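Local coordinates for neurogenic locus protein delta (Drosophila melanogaster, PDB 7ALK) that acts, here through the ligand's own N-terminal C2-like, DSL and first EGF-like domains, as a ligand for the Notch receptor, and is required to separate neural and epidermal lineages, at residues Ala172-Arg176 and Cys187-Ile193; Ala210-Gly216 and Trp230-Cys235. All coordinates share one frame; numbering follows the deposited sequence.

Contact 1: residues Ala172-Arg176 and Cys187-Ile193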
loop_
_atom_site.group_PDB
_atom_site.type_symbol
_atom_site.label_atom_id
_atom_site.label_comp_id
_atom_site.label_asym_id
_atom_site.label_seq_id
_atom_site.Cartn_x
_atom_site.Cartn_y
_atom_site.Cartn_z
ATOM N N ALA A 172 0.453 -14.324 -0.132
ATOM C CA ALA A 172 0.147 -15.348 0.858
ATOM C C ALA A 172 1.296 -16.303 1.138
ATOM O O ALA A 172 1.378 -16.830 2.249
ATOM C CB ALA A 172 -1.078 -16.167 0.419
ATOM N N LYS A 173 2.181 -16.540 0.172
ATOM C CA LYS A 173 3.275 -17.486 0.351
ATOM C C LYS A 173 4.426 -16.807 1.085
ATOM O O LYS A 173 4.996 -15.830 0.589
ATOM C CB LYS A 173 3.739 -18.023 -1.001
ATOM C CG LYS A 173 4.817 -19.092 -0.906
ATOM C CD LYS A 173 4.384 -20.226 0.009
ATOM C CE LYS A 173 5.463 -21.291 0.117
ATOM N NZ LYS A 173 5.801 -21.872 -1.212
ATOM N N PHE A 174 4.769 -17.327 2.261
ATOM C CA PHE A 174 5.826 -16.752 3.081
ATOM C C PHE A 174 7.182 -17.317 2.678
ATOM O O PHE A 174 7.305 -18.500 2.345
ATOM C CB PHE A 174 5.564 -17.024 4.565
ATOM C CG PHE A 174 6.677 -16.571 5.471
ATOM C CD1 PHE A 174 6.737 -15.261 5.914
ATOM C CD2 PHE A 174 7.657 -17.458 5.889
ATOM C CE1 PHE A 174 7.756 -14.840 6.749
ATOM C CE2 PHE A 174 8.678 -17.043 6.724
ATOM C CZ PHE A 174 8.727 -15.733 7.153
ATOM N N CYS A 175 8.202 -16.459 2.718
ATOM C CA CYS A 175 9.564 -16.857 2.385
ATOM C C CYS A 175 10.524 -15.813 2.933
ATOM O O CYS A 175 10.364 -14.620 2.659
ATOM C CB CYS A 175 9.747 -17.004 0.870
ATOM S SG CYS A 175 11.239 -17.896 0.379
ATOM N N ARG A 176 11.516 -16.260 3.700
ATOM C CA ARG A 176 12.555 -15.378 4.204
ATOM C C ARG A 176 13.914 -15.936 3.799
ATOM O O ARG A 176 14.188 -17.127 4.027
ATOM C CB ARG A 176 12.485 -15.224 5.730
ATOM C CG ARG A 176 13.383 -14.117 6.264
ATOM C CD ARG A 176 13.589 -14.201 7.771
ATOM N NE ARG A 176 12.346 -14.082 8.524
ATOM C CZ ARG A 176 11.673 -15.109 9.028
ATOM N NH1 ARG A 176 12.086 -16.355 8.861
ATOM N NH2 ARG A 176 10.560 -14.879 9.718
ATOM N N CYS A 187 14.943 -16.310 -2.039
ATOM C CA CYS A 187 13.602 -16.639 -2.501
ATOM C C CYS A 187 13.403 -16.179 -3.939
ATOM O O CYS A 187 14.011 -15.202 -4.389
ATOM C CB CYS A 187 12.523 -16.006 -1.609
ATOM S SG CYS A 187 12.629 -16.434 0.142
ATOM N N SER A 188 12.538 -16.896 -4.654
ATOM C CA SER A 188 12.199 -16.552 -6.029
ATOM C C SER A 188 11.098 -15.499 -6.058
ATOM O O SER A 188 10.932 -14.741 -5.096
ATOM C CB SER A 188 11.765 -17.798 -6.801
ATOM O OG SER A 188 10.627 -18.394 -6.203
ATOM N N GLU A 189 10.340 -15.443 -7.153
ATOM C CA GLU A 189 9.239 -14.494 -7.261
ATOM C C GLU A 189 7.946 -15.018 -6.655
ATOM O O GLU A 189 7.157 -14.229 -6.123
ATOM C CB GLU A 189 8.997 -14.119 -8.725
ATOM C CG GLU A 189 10.048 -13.187 -9.313
ATOM C CD GLU A 189 9.648 -12.639 -10.670
ATOM O OE1 GLU A 189 8.529 -12.951 -11.130
ATOM O OE2 GLU A 189 10.450 -11.893 -11.273
ATOM N N THR A 190 7.708 -16.327 -6.719
ATOM C CA THR A 190 6.507 -16.916 -6.144
ATOM C C THR A 190 6.693 -17.364 -4.700
ATOM O O THR A 190 5.706 -17.733 -4.052
ATOM C CB THR A 190 6.038 -18.105 -6.992
ATOM O OG1 THR A 190 7.096 -19.066 -7.104
ATOM C CG2 THR A 190 5.631 -17.639 -8.382
ATOM N N GLY A 191 7.914 -17.343 -4.186
ATOM C CA GLY A 191 8.182 -17.664 -2.804
ATOM C C GLY A 191 8.906 -18.974 -2.538
ATOM O O GLY A 191 8.866 -19.455 -1.397
ATOM N N GLU A 192 9.562 -19.557 -3.539
ATOM C CA GLU A 192 10.258 -20.824 -3.367
ATOM C C GLU A 192 11.691 -20.597 -2.911
ATOM O O GLU A 192 12.341 -19.628 -3.314
ATOM C CB GLU A 192 10.242 -21.630 -4.667
ATOM C CG GLU A 192 8.857 -22.098 -5.078
ATOM C CD GLU A 192 8.167 -22.895 -3.987
ATOM O OE1 GLU A 192 8.844 -23.711 -3.324
ATOM O OE2 GLU A 192 6.949 -22.699 -3.785
ATOM N N ILE A 193 12.180 -21.504 -2.068
ATOM C CA ILE A 193 13.524 -21.410 -1.513
ATOM C C ILE A 193 14.546 -21.768 -2.583
ATOM O O ILE A 193 14.785 -22.949 -2.862
ATOM C CB ILE A 193 13.672 -22.313 -0.274
ATOM C CG1 ILE A 193 12.757 -21.827 0.852
ATOM C CG2 ILE A 193 15.114 -22.349 0.203
ATOM C CD1 ILE A 193 12.817 -22.685 2.099
#
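C175 turns its SG anti to its own backbone N (chi1 -165°), while C187 carries its SG beside the backbone N (chi1 -56°), and the two sulfurs join in one of the disulfides of the cysteine-rich DSL domain. The bond from C175 SG to C187 SG is 2.0 Å long with a chi3 of -92°, close to the usual quarter turn. Along this bridge the C175 sulfur lies 3.3 Å from G191 O, and I193 CG1 approaches the same sulfur more loosely. Y167, on the strand paired with 173-174, touches both half-cystines.

K173 runs alongside T190 and G191. Its CB and CG graze T190 O, with CG at 3.5 Å; since G191 has no side chain, the aliphatic part of the lysine can lie close against the backbone here. Bends at chi2 and chi4 then bring the ammonium to the carboxylate of E192. The two side chains cross at about a right angle, and K173 NZ forms a salt bridge of 2.9 Å to E192 OE2. The loop that carries E192 is closed from within: S188 N donates to E192 O, and in return E192 N donates to S188 OG over 3.1 Å.

Contact 2: residues Ala210-Gly216 and Trp230-Cys235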
loop_
_atom_site.group_PDB
_atom_site.type_symbol
_atom_site.label_atom_id
_atom_site.label_comp_id
_atom_site.label_asym_id
_atom_site.label_seq_id
_atom_site.Cartn_x
_atom_site.Cartn_y
_atom_site.Cartn_z
ATOM N N ALA A 210 33.618 -31.004 -3.031
ATOM C CA ALA A 210 34.252 -30.955 -4.337
ATOM C C ALA A 210 34.051 -32.277 -5.077
ATOM O O ALA A 210 33.482 -33.238 -4.552
ATOM C CB ALA A 210 35.735 -30.622 -4.194
ATOM N N LYS A 211 34.529 -32.322 -6.322
ATOM C CA LYS A 211 34.393 -33.508 -7.160
ATOM C C LYS A 211 35.149 -34.692 -6.571
ATOM O O LYS A 211 36.362 -34.824 -6.761
ATOM C CB LYS A 211 34.888 -33.220 -8.580
ATOM C CG LYS A 211 33.937 -33.682 -9.675
ATOM C CD LYS A 211 32.689 -32.818 -9.730
ATOM C CE LYS A 211 31.748 -33.290 -10.824
ATOM N NZ LYS A 211 31.234 -34.662 -10.556
ATOM N N GLY A 212 34.434 -35.558 -5.858
ATOM C CA GLY A 212 35.031 -36.741 -5.275
ATOM C C GLY A 212 34.877 -36.798 -3.770
ATOM O O GLY A 212 33.766 -36.957 -3.257
ATOM N N CYS A 213 35.998 -36.686 -3.056
ATOM C CA CYS A 213 36.015 -36.628 -1.599
ATOM C C CYS A 213 35.431 -37.864 -0.930
ATOM O O CYS A 213 34.280 -37.854 -0.480
ATOM C CB CYS A 213 35.275 -35.385 -1.114
ATOM S SG CYS A 213 36.106 -33.873 -1.572
ATOM N N GLU A 214 36.226 -38.923 -0.850
ATOM C CA GLU A 214 35.908 -40.081 -0.033
ATOM C C GLU A 214 36.461 -39.856 1.369
ATOM O O GLU A 214 37.534 -39.268 1.530
ATOM C CB GLU A 214 36.508 -41.339 -0.657
ATOM C CG GLU A 214 36.128 -41.506 -2.120
ATOM C CD GLU A 214 37.042 -42.455 -2.867
ATOM O OE1 GLU A 214 37.984 -42.991 -2.248
ATOM O OE2 GLU A 214 36.822 -42.655 -4.082
ATOM N N HIS A 215 35.704 -40.294 2.380
ATOM C CA HIS A 215 36.044 -40.102 3.791
ATOM C C HIS A 215 35.963 -38.633 4.201
ATOM O O HIS A 215 35.440 -38.315 5.274
ATOM C CB HIS A 215 37.435 -40.666 4.107
ATOM C CG HIS A 215 37.451 -42.146 4.336
ATOM N ND1 HIS A 215 37.792 -43.048 3.351
ATOM C CD2 HIS A 215 37.164 -42.882 5.437
ATOM C CE1 HIS A 215 37.713 -44.275 3.834
ATOM N NE2 HIS A 215 37.336 -44.202 5.098
ATOM N N GLY A 216 36.475 -37.733 3.364
ATOM C CA GLY A 216 36.376 -36.316 3.658
ATOM C C GLY A 216 34.950 -35.811 3.552
ATOM O O GLY A 216 34.145 -36.298 2.757
ATOM N N TRP A 230 44.547 -40.115 5.893
ATOM C CA TRP A 230 44.251 -39.782 4.507
ATOM C C TRP A 230 44.712 -38.362 4.222
ATOM O O TRP A 230 44.421 -37.444 4.995
ATOM C CB TRP A 230 42.754 -39.931 4.212
ATOM C CG TRP A 230 42.269 -41.347 4.299
ATOM C CD1 TRP A 230 42.471 -42.340 3.387
ATOM C CD2 TRP A 230 41.500 -41.929 5.361
ATOM N NE1 TRP A 230 41.877 -43.504 3.812
ATOM C CE2 TRP A 230 41.274 -43.278 5.021
ATOM C CE3 TRP A 230 40.982 -41.440 6.564
ATOM C CZ2 TRP A 230 40.553 -44.143 5.841
ATOM C CZ3 TRP A 230 40.265 -42.303 7.376
ATOM C CH2 TRP A 230 40.058 -43.638 7.011
ATOM N N LYS A 231 45.430 -38.187 3.112
ATOM C CA LYS A 231 45.952 -36.880 2.733
ATOM C C LYS A 231 45.449 -36.471 1.354
ATOM O O LYS A 231 44.442 -36.997 0.872
ATOM C CB LYS A 231 47.482 -36.886 2.754
ATOM C CG LYS A 231 48.110 -37.958 1.873
ATOM C CD LYS A 231 49.493 -37.545 1.393
ATOM C CE LYS A 231 50.421 -37.246 2.559
ATOM N NZ LYS A 231 51.746 -36.750 2.098
ATOM N N GLY A 232 46.145 -35.538 0.715
ATOM C CA GLY A 232 45.772 -35.093 -0.612
ATOM C C GLY A 232 44.749 -33.977 -0.590
ATOM O O GLY A 232 44.484 -33.333 0.430
ATOM N N ALA A 233 44.162 -33.746 -1.764
ATOM C CA ALA A 233 43.131 -32.726 -1.915
ATOM C C ALA A 233 41.733 -33.281 -1.675
ATOM O O ALA A 233 40.929 -32.654 -0.975
ATOM C CB ALA A 233 43.212 -32.097 -3.308
ATOM N N LEU A 234 41.426 -34.447 -2.241
ATOM C CA LEU A 234 40.132 -35.088 -2.064
ATOM C C LEU A 234 40.086 -35.998 -0.843
ATOM O O LEU A 234 39.090 -36.704 -0.652
ATOM C CB LEU A 234 39.762 -35.887 -3.316
ATOM C CG LEU A 234 39.668 -35.107 -4.629
ATOM C CD1 LEU A 234 39.262 -36.031 -5.768
ATOM C CD2 LEU A 234 38.692 -33.948 -4.500
ATOM N N CYS A 235 41.138 -35.998 -0.020
ATOM C CA CYS A 235 41.208 -36.829 1.183
ATOM C C CYS A 235 41.027 -38.308 0.841
ATOM O O CYS A 235 40.270 -39.032 1.492
ATOM C CB CYS A 235 40.185 -36.376 2.228
ATOM S SG CYS A 235 40.336 -34.645 2.722
#
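L234 reaches from the C-terminal turn into the bend 210-213, and every carbon of its side chain meets something there. CB lies beside the backbone of C213, 3.9 Å from C213 N. CG, anti to the carbonyl carbon (chi1 -59°), is carried towards K211 O, and CD1 lies against the same carbonyl oxygen. CD2, the second branch, touches K211 O as well, but also meets C213 SG at 3.9 Å and, more loosely, A210 CB. The backbone of L234 adds a further contact: C213 CA points its hydrogen at L234 O almost in line, with 3.2 Å between CA and O and 174° at the hydrogen.

At the other end, H215 lies on W230 in a face-to-face stack. The imidazole lies over the six-membered ring, offset toward its rim, with centroids 3.8 Å apart and planes at 22°; H215 NE2 comes within 3.3 Å of W230 CZ2. A serine in place of W230 would probably leave the imidazole of H215 without the flat surface it lies on, free to turn on its own stem. Between the two patches, C235 CB packs on G216 CA. Neither segment contains a helix or strand here, and the packing sits among disulfides: C213-C224 is the second-to-fourth and C226-C235 the fifth-to-sixth cysteine pair of an EGF-like module, the first of Delta.

From the N terminus the chain first builds the C2-like β-sandwich, then strand 153-161 leads into the DSL module. Contact 1 closes the first of the two loops: it joins strand 173-174 to the loop 187-193 that follows strand 183-187, enclosing ten residues that hold strand 178-180 and most of strand 183-187. The chain then passes through strands 193-195, 199-200 and 206-207 before contact 2 closes a second loop of thirteen residues, with no strand in it, in the EGF-like module. The loops follow in series, neither nesting nor crossing. Their centres lie 36 Å apart, with nearest atoms about 20 Å apart, so each contact ties up its own module along the elongated chain.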